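Long-range contacts in PEPTIDE N-myristoyltransferase (Saccharomyces cerevisiae, PDB 1IIC), which transfers a myristoyl group from myristoyl-CoA to the N-terminal glycine of substrate proteins and peptides: residues A[368-373]-A[412-417]; A[186-191]-A[362-367]; A[320-325]-A[341-346]; A[192-197]-A[208-213]. One frame throughout, in Å; residues are numbered along the deposited sequence.

Contact 1: residues A[368-373]-A[412-417]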
# COMPACT_ATOMS: atom_id res chain seq x y z
N SER A 368 -4.68 6.23 -7.53
CA SER A 368 -3.30 6.47 -7.93
C SER A 368 -3.05 5.87 -9.31
O SER A 368 -3.97 5.33 -9.92
CB SER A 368 -2.35 5.84 -6.92
OG SER A 368 -2.71 4.48 -6.69
N GLN A 369 -1.81 5.97 -9.80
CA GLN A 369 -1.44 5.41 -11.10
C GLN A 369 -2.42 5.86 -12.19
O GLN A 369 -2.88 7.01 -12.18
CB GLN A 369 -1.41 3.88 -11.00
CG GLN A 369 -0.37 3.34 -10.01
CD GLN A 369 -0.89 2.15 -9.22
OE1 GLN A 369 -1.84 2.26 -8.45
NE2 GLN A 369 -0.26 1.00 -9.42
N ASP A 370 -2.74 4.96 -13.13
CA ASP A 370 -3.70 5.29 -14.19
C ASP A 370 -5.08 4.73 -13.86
O ASP A 370 -5.94 4.59 -14.73
CB ASP A 370 -3.22 4.73 -15.54
CG ASP A 370 -2.20 5.63 -16.22
OD1 ASP A 370 -1.18 5.12 -16.75
OD2 ASP A 370 -2.42 6.87 -16.23
N ASN A 371 -5.30 4.42 -12.58
CA ASN A 371 -6.55 3.83 -12.11
C ASN A 371 -7.87 4.52 -12.50
O ASN A 371 -8.87 3.83 -12.77
CB ASN A 371 -6.48 3.64 -10.58
CG ASN A 371 -5.44 2.61 -10.17
OD1 ASN A 371 -5.39 2.18 -9.01
ND2 ASN A 371 -4.58 2.22 -11.10
N THR A 372 -7.91 5.85 -12.52
CA THR A 372 -9.16 6.55 -12.86
C THR A 372 -9.68 6.25 -14.27
O THR A 372 -10.83 6.59 -14.59
CB THR A 372 -9.04 8.08 -12.70
OG1 THR A 372 -8.03 8.59 -13.59
CG2 THR A 372 -8.69 8.44 -11.25
N LEU A 373 -8.86 5.64 -15.12
CA LEU A 373 -9.32 5.30 -16.46
C LEU A 373 -10.30 4.14 -16.40
O LEU A 373 -11.16 4.01 -17.28
CB LEU A 373 -8.15 4.92 -17.38
CG LEU A 373 -7.19 6.07 -17.75
CD1 LEU A 373 -6.03 5.56 -18.59
CD2 LEU A 373 -7.95 7.14 -18.47
N LYS A 412 -9.03 12.66 -16.62
CA LYS A 412 -8.19 13.18 -17.70
C LYS A 412 -6.71 13.35 -17.36
O LYS A 412 -5.87 13.22 -18.24
CB LYS A 412 -8.77 14.49 -18.25
CG LYS A 412 -8.51 15.72 -17.42
CD LYS A 412 -9.28 16.92 -17.97
CE LYS A 412 -10.79 16.75 -17.79
NZ LYS A 412 -11.52 18.03 -18.10
N ARG A 413 -6.40 13.64 -16.10
CA ARG A 413 -5.00 13.77 -15.69
C ARG A 413 -4.57 12.50 -14.96
O ARG A 413 -3.39 12.15 -14.92
CB ARG A 413 -4.84 14.96 -14.74
CG ARG A 413 -5.07 16.30 -15.37
CD ARG A 413 -5.16 17.34 -14.27
NE ARG A 413 -5.51 18.66 -14.80
CZ ARG A 413 -6.14 19.60 -14.11
NH1 ARG A 413 -6.50 19.38 -12.85
NH2 ARG A 413 -6.42 20.77 -14.69
N ARG A 414 -5.53 11.79 -14.39
CA ARG A 414 -5.24 10.58 -13.63
C ARG A 414 -4.26 10.91 -12.50
O ARG A 414 -4.42 11.94 -11.84
CB ARG A 414 -4.68 9.49 -14.56
CG ARG A 414 -5.71 9.00 -15.60
CD ARG A 414 -5.34 9.40 -17.03
NE ARG A 414 -4.23 8.59 -17.51
CZ ARG A 414 -3.72 8.65 -18.74
NH1 ARG A 414 -4.23 9.51 -19.62
NH2 ARG A 414 -2.73 7.84 -19.10
N SER A 415 -3.25 10.09 -12.29
CA SER A 415 -2.32 10.37 -11.20
C SER A 415 -0.87 10.14 -11.55
O SER A 415 -0.54 9.34 -12.43
CB SER A 415 -2.65 9.52 -9.96
OG SER A 415 -1.69 9.72 -8.93
N ASN A 416 -0.01 10.85 -10.85
CA ASN A 416 1.42 10.74 -11.05
C ASN A 416 2.04 10.00 -9.90
O ASN A 416 3.27 9.92 -9.80
CB ASN A 416 2.03 12.12 -11.22
CG ASN A 416 2.09 12.52 -12.67
OD1 ASN A 416 2.15 13.70 -13.00
ND2 ASN A 416 2.07 11.53 -13.54
N VAL A 417 1.19 9.47 -9.02
CA VAL A 417 1.64 8.68 -7.89
C VAL A 417 1.74 7.25 -8.45
O VAL A 417 0.71 6.65 -8.79
CB VAL A 417 0.62 8.69 -6.72
CG1 VAL A 417 1.10 7.75 -5.62
CG2 VAL A 417 0.46 10.11 -6.17

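Contact 2: residues A[186-191]-A[362-367]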
# COMPACT_ATOMS: atom_id res chain seq x y z
N TYR A 186 -9.86 6.16 -1.71
CA TYR A 186 -10.04 4.72 -1.76
C TYR A 186 -11.35 4.45 -2.48
O TYR A 186 -12.29 5.25 -2.39
CB TYR A 186 -10.19 4.11 -0.36
CG TYR A 186 -8.97 4.12 0.51
CD1 TYR A 186 -8.79 5.09 1.49
CD2 TYR A 186 -8.00 3.12 0.38
CE1 TYR A 186 -7.68 5.07 2.34
CE2 TYR A 186 -6.89 3.09 1.22
CZ TYR A 186 -6.74 4.06 2.20
OH TYR A 186 -5.66 4.02 3.05
N THR A 187 -11.41 3.32 -3.19
CA THR A 187 -12.62 2.89 -3.88
C THR A 187 -12.76 1.40 -3.60
O THR A 187 -11.77 0.73 -3.30
CB THR A 187 -12.54 3.13 -5.40
OG1 THR A 187 -11.52 2.31 -5.97
CG2 THR A 187 -12.25 4.59 -5.68
N HIS A 188 -13.98 0.88 -3.67
CA HIS A 188 -14.22 -0.54 -3.37
C HIS A 188 -15.13 -1.18 -4.41
O HIS A 188 -16.25 -0.70 -4.65
CB HIS A 188 -14.88 -0.67 -1.99
CG HIS A 188 -14.23 0.16 -0.93
ND1 HIS A 188 -13.03 -0.19 -0.35
CD2 HIS A 188 -14.56 1.37 -0.42
CE1 HIS A 188 -12.64 0.77 0.48
NE2 HIS A 188 -13.55 1.72 0.45
N ARG A 189 -14.65 -2.27 -5.00
CA ARG A 189 -15.42 -3.01 -5.99
C ARG A 189 -16.01 -4.23 -5.31
O ARG A 189 -15.29 -5.16 -4.94
CB ARG A 189 -14.52 -3.46 -7.15
CG ARG A 189 -15.24 -3.63 -8.49
CD ARG A 189 -16.29 -4.72 -8.49
NE ARG A 189 -16.87 -4.86 -9.83
CZ ARG A 189 -17.84 -5.72 -10.15
NH1 ARG A 189 -18.36 -6.53 -9.24
NH2 ARG A 189 -18.31 -5.75 -11.39
N PRO A 190 -17.34 -4.25 -5.13
CA PRO A 190 -18.03 -5.38 -4.49
C PRO A 190 -17.91 -6.62 -5.36
O PRO A 190 -18.31 -6.60 -6.52
CB PRO A 190 -19.48 -4.90 -4.39
CG PRO A 190 -19.35 -3.39 -4.42
CD PRO A 190 -18.28 -3.17 -5.45
N LEU A 191 -17.36 -7.69 -4.81
CA LEU A 191 -17.20 -8.94 -5.54
C LEU A 191 -18.27 -9.90 -5.03
O LEU A 191 -18.85 -10.68 -5.79
CB LEU A 191 -15.80 -9.51 -5.30
CG LEU A 191 -14.64 -8.61 -5.75
CD1 LEU A 191 -13.30 -9.23 -5.39
CD2 LEU A 191 -14.74 -8.37 -7.26
N VAL A 362 -14.43 -8.20 -1.67
CA VAL A 362 -14.48 -6.82 -2.13
C VAL A 362 -13.07 -6.55 -2.66
O VAL A 362 -12.10 -7.16 -2.20
CB VAL A 362 -14.85 -5.85 -0.97
CG1 VAL A 362 -13.87 -6.01 0.17
CG2 VAL A 362 -14.87 -4.42 -1.46
N PHE A 363 -12.96 -5.67 -3.65
CA PHE A 363 -11.67 -5.36 -4.27
C PHE A 363 -11.35 -3.88 -4.02
O PHE A 363 -12.14 -2.99 -4.35
CB PHE A 363 -11.80 -5.68 -5.77
CG PHE A 363 -10.50 -5.92 -6.48
CD1 PHE A 363 -9.43 -6.55 -5.85
CD2 PHE A 363 -10.36 -5.55 -7.81
CE1 PHE A 363 -8.24 -6.82 -6.54
CE2 PHE A 363 -9.18 -5.81 -8.51
CZ PHE A 363 -8.12 -6.45 -7.87
N ASN A 364 -10.20 -3.61 -3.42
CA ASN A 364 -9.82 -2.24 -3.09
C ASN A 364 -8.82 -1.63 -4.04
O ASN A 364 -7.88 -2.28 -4.48
CB ASN A 364 -9.23 -2.19 -1.68
CG ASN A 364 -10.27 -2.42 -0.60
OD1 ASN A 364 -9.92 -2.75 0.53
ND2 ASN A 364 -11.54 -2.22 -0.94
N ALA A 365 -9.02 -0.36 -4.35
CA ALA A 365 -8.09 0.33 -5.23
C ALA A 365 -8.15 1.81 -4.97
O ALA A 365 -9.20 2.37 -4.66
CB ALA A 365 -8.44 0.04 -6.69
N LEU A 366 -6.99 2.44 -5.09
CA LEU A 366 -6.85 3.87 -4.90
C LEU A 366 -6.94 4.54 -6.26
O LEU A 366 -6.96 3.85 -7.29
CB LEU A 366 -5.50 4.18 -4.25
CG LEU A 366 -5.33 3.79 -2.78
CD1 LEU A 366 -3.84 3.60 -2.47
CD2 LEU A 366 -5.94 4.87 -1.89
N THR A 367 -7.02 5.86 -6.27
CA THR A 367 -7.08 6.63 -7.51
C THR A 367 -5.67 6.98 -7.98
O THR A 367 -5.48 7.93 -8.73
CB THR A 367 -7.86 7.93 -7.32
OG1 THR A 367 -7.25 8.70 -6.27
CG2 THR A 367 -9.32 7.65 -6.96

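Contact 3: residues A[320-325]-A[341-346]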
# COMPACT_ATOMS: atom_id res chain seq x y z
N TYR A 320 0.88 -2.88 -11.66
CA TYR A 320 0.54 -3.38 -12.99
C TYR A 320 1.29 -2.60 -14.06
O TYR A 320 1.93 -1.59 -13.78
CB TYR A 320 -0.97 -3.30 -13.22
CG TYR A 320 -1.54 -1.90 -13.20
CD1 TYR A 320 -1.32 -1.01 -14.27
CD2 TYR A 320 -2.35 -1.47 -12.14
CE1 TYR A 320 -1.89 0.26 -14.28
CE2 TYR A 320 -2.92 -0.19 -12.14
CZ TYR A 320 -2.69 0.67 -13.21
OH TYR A 320 -3.26 1.93 -13.21
N ALA A 321 1.21 -3.09 -15.30
CA ALA A 321 1.87 -2.46 -16.42
C ALA A 321 1.39 -3.08 -17.72
O ALA A 321 1.00 -4.25 -17.77
CB ALA A 321 3.38 -2.64 -16.29
N THR A 322 1.42 -2.29 -18.79
CA THR A 322 0.98 -2.74 -20.10
C THR A 322 1.65 -1.88 -21.16
O THR A 322 2.05 -0.76 -20.87
CB THR A 322 -0.58 -2.63 -20.23
OG1 THR A 322 -1.00 -3.07 -21.52
CG2 THR A 322 -1.03 -1.20 -20.00
N ASP A 323 1.80 -2.41 -22.37
CA ASP A 323 2.43 -1.65 -23.46
C ASP A 323 1.38 -1.02 -24.37
O ASP A 323 1.71 -0.47 -25.42
CB ASP A 323 3.34 -2.54 -24.30
CG ASP A 323 2.61 -3.73 -24.93
OD1 ASP A 323 1.36 -3.75 -24.95
OD2 ASP A 323 3.30 -4.66 -25.41
N ALA A 324 0.11 -1.10 -23.96
CA ALA A 324 -1.00 -0.56 -24.75
C ALA A 324 -0.79 0.83 -25.34
O ALA A 324 -1.34 1.13 -26.40
CB ALA A 324 -2.28 -0.59 -23.93
N ASP A 325 -0.02 1.69 -24.68
CA ASP A 325 0.18 3.03 -25.22
C ASP A 325 1.64 3.37 -25.55
O ASP A 325 1.97 4.53 -25.80
CB ASP A 325 -0.41 4.10 -24.28
CG ASP A 325 0.45 4.36 -23.04
OD1 ASP A 325 1.57 3.81 -22.93
OD2 ASP A 325 -0.00 5.15 -22.18
N LYS A 341 -6.95 2.99 -21.79
CA LYS A 341 -8.18 2.77 -21.06
C LYS A 341 -8.87 1.46 -21.43
O LYS A 341 -9.36 0.74 -20.56
CB LYS A 341 -9.16 3.93 -21.28
CG LYS A 341 -10.45 3.67 -20.55
CD LYS A 341 -11.52 4.69 -20.81
CE LYS A 341 -12.71 4.38 -19.91
NZ LYS A 341 -13.96 5.03 -20.38
N THR A 342 -8.91 1.16 -22.72
CA THR A 342 -9.53 -0.07 -23.18
C THR A 342 -8.78 -1.30 -22.66
O THR A 342 -9.40 -2.29 -22.30
CB THR A 342 -9.58 -0.14 -24.73
OG1 THR A 342 -10.39 0.93 -25.21
CG2 THR A 342 -10.20 -1.47 -25.19
N ARG A 343 -7.46 -1.23 -22.61
CA ARG A 343 -6.68 -2.37 -22.13
C ARG A 343 -6.80 -2.55 -20.62
O ARG A 343 -6.99 -3.67 -20.13
CB ARG A 343 -5.21 -2.20 -22.53
CG ARG A 343 -4.38 -3.45 -22.35
CD ARG A 343 -5.04 -4.64 -23.04
NE ARG A 343 -4.16 -5.80 -23.13
CZ ARG A 343 -4.50 -6.95 -23.69
NH1 ARG A 343 -5.71 -7.11 -24.22
NH2 ARG A 343 -3.61 -7.94 -23.75
N LEU A 344 -6.70 -1.45 -19.88
CA LEU A 344 -6.80 -1.51 -18.42
C LEU A 344 -8.18 -2.00 -18.00
O LEU A 344 -8.30 -2.80 -17.08
CB LEU A 344 -6.51 -0.14 -17.80
CG LEU A 344 -5.07 0.39 -17.98
CD1 LEU A 344 -4.90 1.66 -17.17
CD2 LEU A 344 -4.05 -0.67 -17.53
N CYS A 345 -9.22 -1.51 -18.65
CA CYS A 345 -10.56 -1.96 -18.32
C CYS A 345 -10.65 -3.47 -18.53
O CYS A 345 -11.34 -4.16 -17.79
CB CYS A 345 -11.61 -1.25 -19.19
SG CYS A 345 -11.95 0.44 -18.67
N GLU A 346 -9.93 -3.98 -19.54
CA GLU A 346 -9.93 -5.42 -19.83
C GLU A 346 -9.16 -6.19 -18.76
O GLU A 346 -9.67 -7.13 -18.16
CB GLU A 346 -9.29 -5.71 -21.19
CG GLU A 346 -10.06 -5.20 -22.40
CD GLU A 346 -9.30 -5.37 -23.72
OE1 GLU A 346 -9.90 -5.10 -24.78
OE2 GLU A 346 -8.10 -5.76 -23.70

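Contact 4: residues A[192-197]-A[208-213]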
# COMPACT_ATOMS: atom_id res chain seq x y z
N ASN A 192 -18.51 -9.85 -3.73
CA ASN A 192 -19.51 -10.68 -3.09
C ASN A 192 -20.49 -9.72 -2.40
O ASN A 192 -20.46 -9.57 -1.18
CB ASN A 192 -18.84 -11.57 -2.05
CG ASN A 192 -19.71 -12.71 -1.62
OD1 ASN A 192 -20.92 -12.54 -1.42
ND2 ASN A 192 -19.12 -13.89 -1.48
N TRP A 193 -21.35 -9.08 -3.18
CA TRP A 193 -22.29 -8.12 -2.60
C TRP A 193 -23.10 -8.62 -1.43
O TRP A 193 -23.07 -8.04 -0.35
CB TRP A 193 -23.26 -7.57 -3.65
CG TRP A 193 -24.02 -6.38 -3.11
CD1 TRP A 193 -23.62 -5.07 -3.13
CD2 TRP A 193 -25.26 -6.39 -2.37
NE1 TRP A 193 -24.51 -4.28 -2.46
CE2 TRP A 193 -25.53 -5.06 -1.98
CE3 TRP A 193 -26.16 -7.40 -2.01
CZ2 TRP A 193 -26.67 -4.71 -1.24
CZ3 TRP A 193 -27.30 -7.05 -1.27
CH2 TRP A 193 -27.54 -5.72 -0.90
N LYS A 194 -23.85 -9.70 -1.65
CA LYS A 194 -24.70 -10.24 -0.60
C LYS A 194 -24.00 -10.35 0.75
O LYS A 194 -24.55 -9.95 1.77
CB LYS A 194 -25.26 -11.60 -1.02
CG LYS A 194 -26.40 -12.08 -0.12
CD LYS A 194 -27.04 -13.36 -0.65
CE LYS A 194 -28.19 -13.80 0.24
NZ LYS A 194 -29.24 -12.75 0.33
N LYS A 195 -22.78 -10.88 0.77
CA LYS A 195 -22.03 -11.01 2.01
C LYS A 195 -21.57 -9.66 2.57
O LYS A 195 -21.59 -9.45 3.78
CB LYS A 195 -20.81 -11.92 1.82
CG LYS A 195 -19.90 -12.03 3.04
CD LYS A 195 -18.70 -12.94 2.75
CE LYS A 195 -17.78 -13.05 3.95
NZ LYS A 195 -16.58 -13.93 3.69
N LEU A 196 -21.13 -8.76 1.70
CA LEU A 196 -20.69 -7.44 2.15
C LEU A 196 -21.84 -6.75 2.87
O LEU A 196 -21.66 -6.11 3.91
CB LEU A 196 -20.25 -6.57 0.97
CG LEU A 196 -18.91 -6.93 0.32
CD1 LEU A 196 -18.69 -6.05 -0.92
CD2 LEU A 196 -17.78 -6.72 1.32
N TYR A 197 -23.04 -6.88 2.31
CA TYR A 197 -24.21 -6.26 2.89
C TYR A 197 -24.55 -6.87 4.25
O TYR A 197 -24.78 -6.15 5.22
CB TYR A 197 -25.40 -6.42 1.95
CG TYR A 197 -26.66 -5.76 2.46
CD1 TYR A 197 -26.68 -4.41 2.77
CD2 TYR A 197 -27.83 -6.49 2.62
CE1 TYR A 197 -27.85 -3.79 3.23
CE2 TYR A 197 -29.00 -5.89 3.07
CZ TYR A 197 -29.00 -4.54 3.37
OH TYR A 197 -30.17 -3.96 3.81
N HIS A 208 -33.74 0.32 -4.28
CA HIS A 208 -33.12 -0.90 -4.80
C HIS A 208 -33.41 -2.13 -3.95
O HIS A 208 -33.50 -2.06 -2.73
CB HIS A 208 -31.60 -0.74 -4.90
CG HIS A 208 -31.15 0.19 -5.98
ND1 HIS A 208 -31.23 1.56 -5.87
CD2 HIS A 208 -30.62 -0.07 -7.20
CE1 HIS A 208 -30.75 2.11 -6.97
NE2 HIS A 208 -30.38 1.15 -7.79
N THR A 209 -33.55 -3.27 -4.62
CA THR A 209 -33.78 -4.53 -3.94
C THR A 209 -32.41 -5.19 -3.84
O THR A 209 -31.48 -4.82 -4.57
CB THR A 209 -34.72 -5.45 -4.73
OG1 THR A 209 -34.81 -6.71 -4.06
CG2 THR A 209 -34.21 -5.68 -6.13
N GLU A 210 -32.28 -6.17 -2.95
CA GLU A 210 -31.01 -6.86 -2.80
C GLU A 210 -30.69 -7.58 -4.10
O GLU A 210 -29.54 -7.90 -4.39
CB GLU A 210 -31.05 -7.85 -1.63
CG GLU A 210 -30.83 -7.20 -0.27
CD GLU A 210 -30.79 -8.19 0.87
OE1 GLU A 210 -30.12 -9.24 0.74
OE2 GLU A 210 -31.43 -7.92 1.92
N GLU A 211 -31.73 -7.83 -4.90
CA GLU A 211 -31.56 -8.51 -6.17
C GLU A 211 -30.95 -7.59 -7.22
O GLU A 211 -30.18 -8.05 -8.06
CB GLU A 211 -32.90 -9.05 -6.66
CG GLU A 211 -33.56 -10.04 -5.69
CD GLU A 211 -34.76 -10.73 -6.29
OE1 GLU A 211 -34.62 -11.30 -7.41
OE2 GLU A 211 -35.84 -10.72 -5.66
N ASP A 212 -31.30 -6.31 -7.17
CA ASP A 212 -30.75 -5.34 -8.13
C ASP A 212 -29.25 -5.35 -8.00
O ASP A 212 -28.52 -5.51 -8.97
CB ASP A 212 -31.19 -3.90 -7.81
CG ASP A 212 -32.68 -3.72 -7.85
OD1 ASP A 212 -33.35 -4.37 -8.69
OD2 ASP A 212 -33.18 -2.91 -7.04
N MET A 213 -28.82 -5.15 -6.76
CA MET A 213 -27.42 -5.08 -6.38
C MET A 213 -26.60 -6.30 -6.75
O MET A 213 -25.51 -6.19 -7.32
CB MET A 213 -27.33 -4.81 -4.88
CG MET A 213 -28.23 -3.66 -4.42
SD MET A 213 -27.85 -2.08 -5.23
CE MET A 213 -26.36 -1.60 -4.35

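Contact 1: residues A[368-373]-A[412-417]
Gln369 and Val417 tie the two loops together through the backbone: Gln369 N donates to Val417 O at 2.8 Å, Ser415 N gives Gln369 O a weak bond, and Gln369 itself stands inside a type II' turn running from Ser368 to Asn371. Here the two backbones come close, and the small Ser368 and Ser415 suit the place, with Ser368 CA 3.7 Å from Ser415 CB. Ser415 OG accepts from Val417 N, closing an ST turn, and also bonds to Thr400 O. Arg414 is the residue most covered. Bends at chi2 (112°) and chi3 (74°) lay the Arg414 guanidinium side-on against one oxygen of Asp370, with NE 2.8 Å and NH2 3.0 Å from OD2. Both nitrogens arrive over the same face of the carboxylate, whose plane is turned 49° from the guanidinium. Arg331 makes a second salt bridge to OD2, so this oxygen draws on two arginines. Leu373 lays CD1 over one face of the Arg414 guanidinium, 3.7 Å from Arg414 NE, and Thr372 OG1, bonded to Asp410 O, abuts Arg414 CG. Leu340 of helix 334-357 packs on Asp370, Leu373 and Arg414, while Ser368 and Val417 rest on Cys184 and Ser182 of strand 182-190.

Contact 2: residues A[186-191]-A[362-367]
Thr187 meets Ala365 with two donors on one oxygen: its N lies 2.8 Å and its OG1 2.7 Å from Ala365 O. With chi1 at 65° the hydroxyl sits between the backbone N and the carbonyl carbon of its own residue, and it reaches Ala365 O from above the carbonyl plane, whereas the amide comes nearly end-on. A valine here would probably cost Ala365 O its second donor, leaving the Thr187 position to hold it by the backbone amide alone. Threonine thus combines a beta-branched shape with a polar grip in a buried place. Phe363 is held by a reciprocal pair of backbone bonds: Arg189 N to Phe363 O is 2.7 Å and almost straight at 175°, and Phe363 N to Arg189 O is also 2.7 Å. These bonds make 186-190 and 362-366 antiparallel neighbours in a large mixed sheet of the acetyltransferase-like fold, where 362-366 also runs parallel to strand 311-322. The Phe363 CB lies 3.8 Å from Arg189 CB, while the side chain packs on Cys352 and Ala355 of helix 334-357; Leu191, crossing it obliquely with CD1 against Phe363 CB, packs on the same two residues. Val362, covered about as much as Phe363, is on the other face of the sheet; its CG2 touches His188 CB at 3.8 Å, and its CA approaches Arg189 O. On that same face, at the far end of the pairing, Leu366 lays CD2 over the Tyr186 ring, 3.8 Å from the centroid, a CH-pi contact between side chains that point the same way.

Contact 3: residues A[320-325]-A[341-346]
Leu344 reaches from its helix with CD2 set against two residues of the strand, 3.9 Å from Thr322 CG2 and 4.0 Å from Tyr320 CE1. The leucine crosses the tyrosine at about a right angle and the threonine obliquely. Thr322 serves two neighbours: with OG1 anti to its backbone N (chi1 180°), the methyl turns to Leu344 while OG1 lies 3.5 Å from Arg343 CG. Beside it Ala324, small enough for a close approach, brings CB to 3.6 Å from Arg343 CB. Arg343 then bends at chi2 (52°), bringing the edge of its guanidinium beside Thr322 OG1; Arg343 NH1 bridges to Glu346 OE2 at 2.8 Å, and NH2 pairs with Asp292, whose other oxygen bonds to Thr322 OG1. A leucine in place of Arg343 would probably deprive Glu346 and Asp292 of this shared positive partner. The axes of 320-322 and 341-346 approach to 9.9 Å, as parts of the first strand and the helix of the beta-alpha-beta unit 311-322, 334-357, 362-366. With no hydrogen bond directly between the segments, their adhesion rests mainly on van der Waals contact, much of it apolar, while Asp292, bonded to both Arg343 and Thr322, links the two indirectly.

Contact 4: residues A[192-197]-A[208-213]
Tyr197 N bonds to Trp193 O at 2.9 Å, a helical turn that puts two aromatic residues one above the other on the side of helix 193-198 facing helix 210-217. The indole of Trp193 is held between two groups: Tyr197 CB lies over one face, and Met213 CB over the other, 3.6 Å from the centroid of the six-membered ring and 19° off its normal. The latter is a CH-pi contact. Further along, chi1 and chi2 (-59°) place Met213 SD obliquely 5.4 Å from the centroid of the five-membered ring of Trp193, a Met-aromatic contact, and the bend at chi3 (-76°) brings Met213 CE to 3.8 Å from Trp193 NE1. A long flexible thioether suits such a broad flat surface, although the indole NE1 is buried without a polar partner. Both segments start short helices with side-chain N-caps: Asn192 accepts weakly from Lys195 N, and Thr209 weakly from Glu211 N, in a geometry that fits a capping box with Asp212, whose return bond is modelled too short to be weighed. Glu210, in the first turn of its helix, where a negative charge is probably favoured, crosses the tryptophan at about a right angle and sets CG at the ring's edge, 3.7 Å from Trp193 CH2. The two oxygens of Glu210 have different neighbours: OE2 lies at the edge of the other ring, 3.4 Å from Tyr197 CE2, and OE1 forms a long salt bridge of 3.6 Å with Lys194 NZ, which also has a weak, distant ion pair with Glu198.

How the contacts relate
Contacts 1, 2 and 4 follow one another through the fold, with contact 3 joining at contact 1. Strand 362-366 of contact 2 runs straight into the turn of contact 1, where Ser415 CB lies 3.5 Å from Thr367 O. Contact 3 meets the same turn through a weak hydrogen bond between Asp370 N and Tyr320 OH, 3.1 Å. At the other end of contact 2, Pro190 CA touches Leu196 CD1 of helix 193-198 at 3.7 Å, which brings in contact 4; its nearest atoms are still about 18 Å from contact 1 and about 17 Å from contact 3. The bound myristoyl-CoA comes within about 8 Å of the Tyr186 side chain in contact 2.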